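PDB 3KZG: arginine 3rd transport system periplasmic binding protein from Legionella pneumophila subsp. pneumophila str. Philadelphia 1, which probably binds arginine in the periplasm and hands it to an inner-membrane transport system, as a solute-binding protein of family 3. Local coordinates for the interface of chains A and B. Numbering follows the deposited sequence. Chains: chain A/B, Arginine 3rd transport system periplasmic binding protein.

The interface of chains A and B. Residues chain A 171-172, 174; chain B 18, 20, 23, 27.
A:Lys174 lies against B:Ser20 and B:Asn23 mainly through its methylene chain, while A:Tyr171 meets B:Val18 and B:Tyr27. No nitrogen or oxygen of either chain comes within bonding reach of the other among these residues, so the patch is held by packing. The interface is not an exact two-fold and may be crystal packing.

The aliphatic contacts centre on the lysine. With CG beside its own backbone N (chi1 -71°) and bends at chi2 and chi4, the chain runs between B:Ser20 and B:Asn23. CD packs tightly on the serine CB at 3.5 Å, and CE follows next to the hydroxyl OG. A:Lys174 and B:Asn23 lie antiparallel, side by side; the lysine CG lies 3.5 Å from the asparagine CB, and its amino nitrogen NZ 3.4 Å from that same CB, an apolar surface on a polar residue. A long flexible chain suits this place because its methylenes can follow a polar loop, and small B:Ser20 lets them come near. A:Ala172 adds its methyl, with CB 3.9 Å from the serine CB, where a short side chain lets the two loops approach.

The aromatic contacts lie beside these. The ring of A:Tyr171, its CG anti to the backbone N (chi1 177°), points tip to tip at B:Val18, whose branch offers methyl CG2 3.3 Å from the phenol OH. Long, flat tyrosines suit a span between chains: the B:Tyr27 OH stands 3.4 Å from A:Tyr171 CE1, off the ring plane and just beyond the rim, with the ring planes about 64° apart.

Chain A contributes a loop between helix 159-166 and strand 180-183; chain B contributes strands 17-19 and 26-27 and their connecting loop.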
ATOM      1  N   TYR A 171       3.880 -27.517   5.512  1.00 73.22           N
ATOM      2  CA  TYR A 171       4.768 -26.445   5.960  1.00 73.60           C
ATOM      3  C   TYR A 171       6.011 -26.385   5.070  1.00 73.27           C
ATOM      4  O   TYR A 171       5.989 -25.792   3.989  1.00 72.69           O
ATOM      5  CB  TYR A 171       5.172 -26.704   7.419  1.00 74.29           C
ATOM      6  CG  TYR A 171       6.149 -25.709   8.010  1.00 75.06           C
ATOM      7  CD1 TYR A 171       5.807 -24.363   8.151  1.00 75.40           C
ATOM      8  CD2 TYR A 171       7.409 -26.119   8.452  1.00 75.03           C
ATOM      9  CE1 TYR A 171       6.695 -23.451   8.719  1.00 75.64           C
ATOM     10  CE2 TYR A 171       8.304 -25.216   9.020  1.00 75.26           C
ATOM     11  CZ  TYR A 171       7.938 -23.884   9.152  1.00 75.76           C
ATOM     12  OH  TYR A 171       8.808 -22.984   9.724  1.00 76.42           O
ATOM     13  N   ALA A 172       7.093 -27.004   5.534  1.00 73.36           N
ATOM     14  CA  ALA A 172       8.341 -27.032   4.785  1.00 73.49           C
ATOM     15  C   ALA A 172       8.488 -28.389   4.106  1.00 73.58           C
ATOM     16  O   ALA A 172       9.028 -29.330   4.686  1.00 73.79           O
ATOM     17  CB  ALA A 172       9.520 -26.778   5.718  1.00 73.20           C
ATOM     18  N   LYS A 174      10.449 -29.747   2.499  1.00 72.43           N
ATOM     19  CA  LYS A 174      11.855 -29.994   2.195  1.00 71.50           C
ATOM     20  C   LYS A 174      12.379 -31.316   2.756  1.00 70.87           C
ATOM     21  O   LYS A 174      13.558 -31.428   3.101  1.00 70.58           O
ATOM     22  CB  LYS A 174      12.719 -28.837   2.713  1.00 71.21           C
ATOM     23  CG  LYS A 174      12.569 -27.528   1.936  1.00 70.67           C
ATOM     24  CD  LYS A 174      11.159 -26.956   2.030  1.00 70.06           C
ATOM     25  CE  LYS A 174      11.040 -25.649   1.263  1.00 69.22           C
ATOM     26  NZ  LYS A 174      11.389 -25.815  -0.174  1.00 68.92           N
TER
ATOM     27  N   VAL B  18      13.118 -18.953   8.768  1.00 22.89           N
ATOM     28  CA  VAL B  18      13.057 -20.399   8.672  1.00 27.14           C
ATOM     29  C   VAL B  18      13.938 -20.814   7.500  1.00 29.04           C
ATOM     30  O   VAL B  18      13.748 -20.361   6.371  1.00 27.16           O
ATOM     31  CB  VAL B  18      11.604 -20.884   8.446  1.00 27.86           C
ATOM     32  CG1 VAL B  18      10.964 -20.066   7.360  1.00 30.22           C
ATOM     33  CG2 VAL B  18      11.588 -22.363   8.071  1.00 30.51           C
ATOM     34  N   SER B  20      14.384 -23.637   5.553  1.00 46.36           N
ATOM     35  CA  SER B  20      13.854 -24.928   5.134  1.00 49.97           C
ATOM     36  C   SER B  20      14.885 -25.661   4.285  1.00 52.29           C
ATOM     37  O   SER B  20      14.731 -25.789   3.069  1.00 52.60           O
ATOM     38  CB  SER B  20      12.559 -24.737   4.342  1.00 50.21           C
ATOM     39  OG  SER B  20      12.764 -23.886   3.230  1.00 53.21           O
ATOM     40  N   ASN B  23      16.913 -25.792   0.149  1.00 64.46           N
ATOM     41  CA  ASN B  23      15.984 -25.800  -0.979  1.00 65.00           C
ATOM     42  C   ASN B  23      15.604 -24.406  -1.461  1.00 64.48           C
ATOM     43  O   ASN B  23      16.342 -23.779  -2.224  1.00 65.19           O
ATOM     44  CB  ASN B  23      14.708 -26.567  -0.611  1.00 66.54           C
ATOM     45  CG  ASN B  23      14.840 -28.064  -0.829  1.00 67.71           C
ATOM     46  OD1 ASN B  23      14.990 -28.526  -1.961  1.00 68.66           O
ATOM     47  ND2 ASN B  23      14.785 -28.830   0.257  1.00 67.95           N
ATOM     48  N   TYR B  27      12.980 -17.831   4.574  1.00 32.40           N
ATOM     49  CA  TYR B  27      11.911 -16.860   4.464  1.00 30.04           C
ATOM     50  C   TYR B  27      11.491 -16.445   5.863  1.00 26.47           C
ATOM     51  O   TYR B  27      11.849 -17.097   6.846  1.00 25.55           O
ATOM     52  CB  TYR B  27      10.730 -17.430   3.662  1.00 32.43           C
ATOM     53  CG  TYR B  27       9.958 -18.546   4.323  1.00 34.71           C
ATOM     54  CD1 TYR B  27       8.944 -18.270   5.237  1.00 36.02           C
ATOM     55  CD2 TYR B  27      10.217 -19.879   4.004  1.00 36.88           C
ATOM     56  CE1 TYR B  27       8.197 -19.294   5.816  1.00 38.25           C
ATOM     57  CE2 TYR B  27       9.480 -20.915   4.577  1.00 38.62           C
ATOM     58  CZ  TYR B  27       8.470 -20.616   5.481  1.00 38.87           C
ATOM     59  OH  TYR B  27       7.732 -21.630   6.045  1.00 39.26           O
TER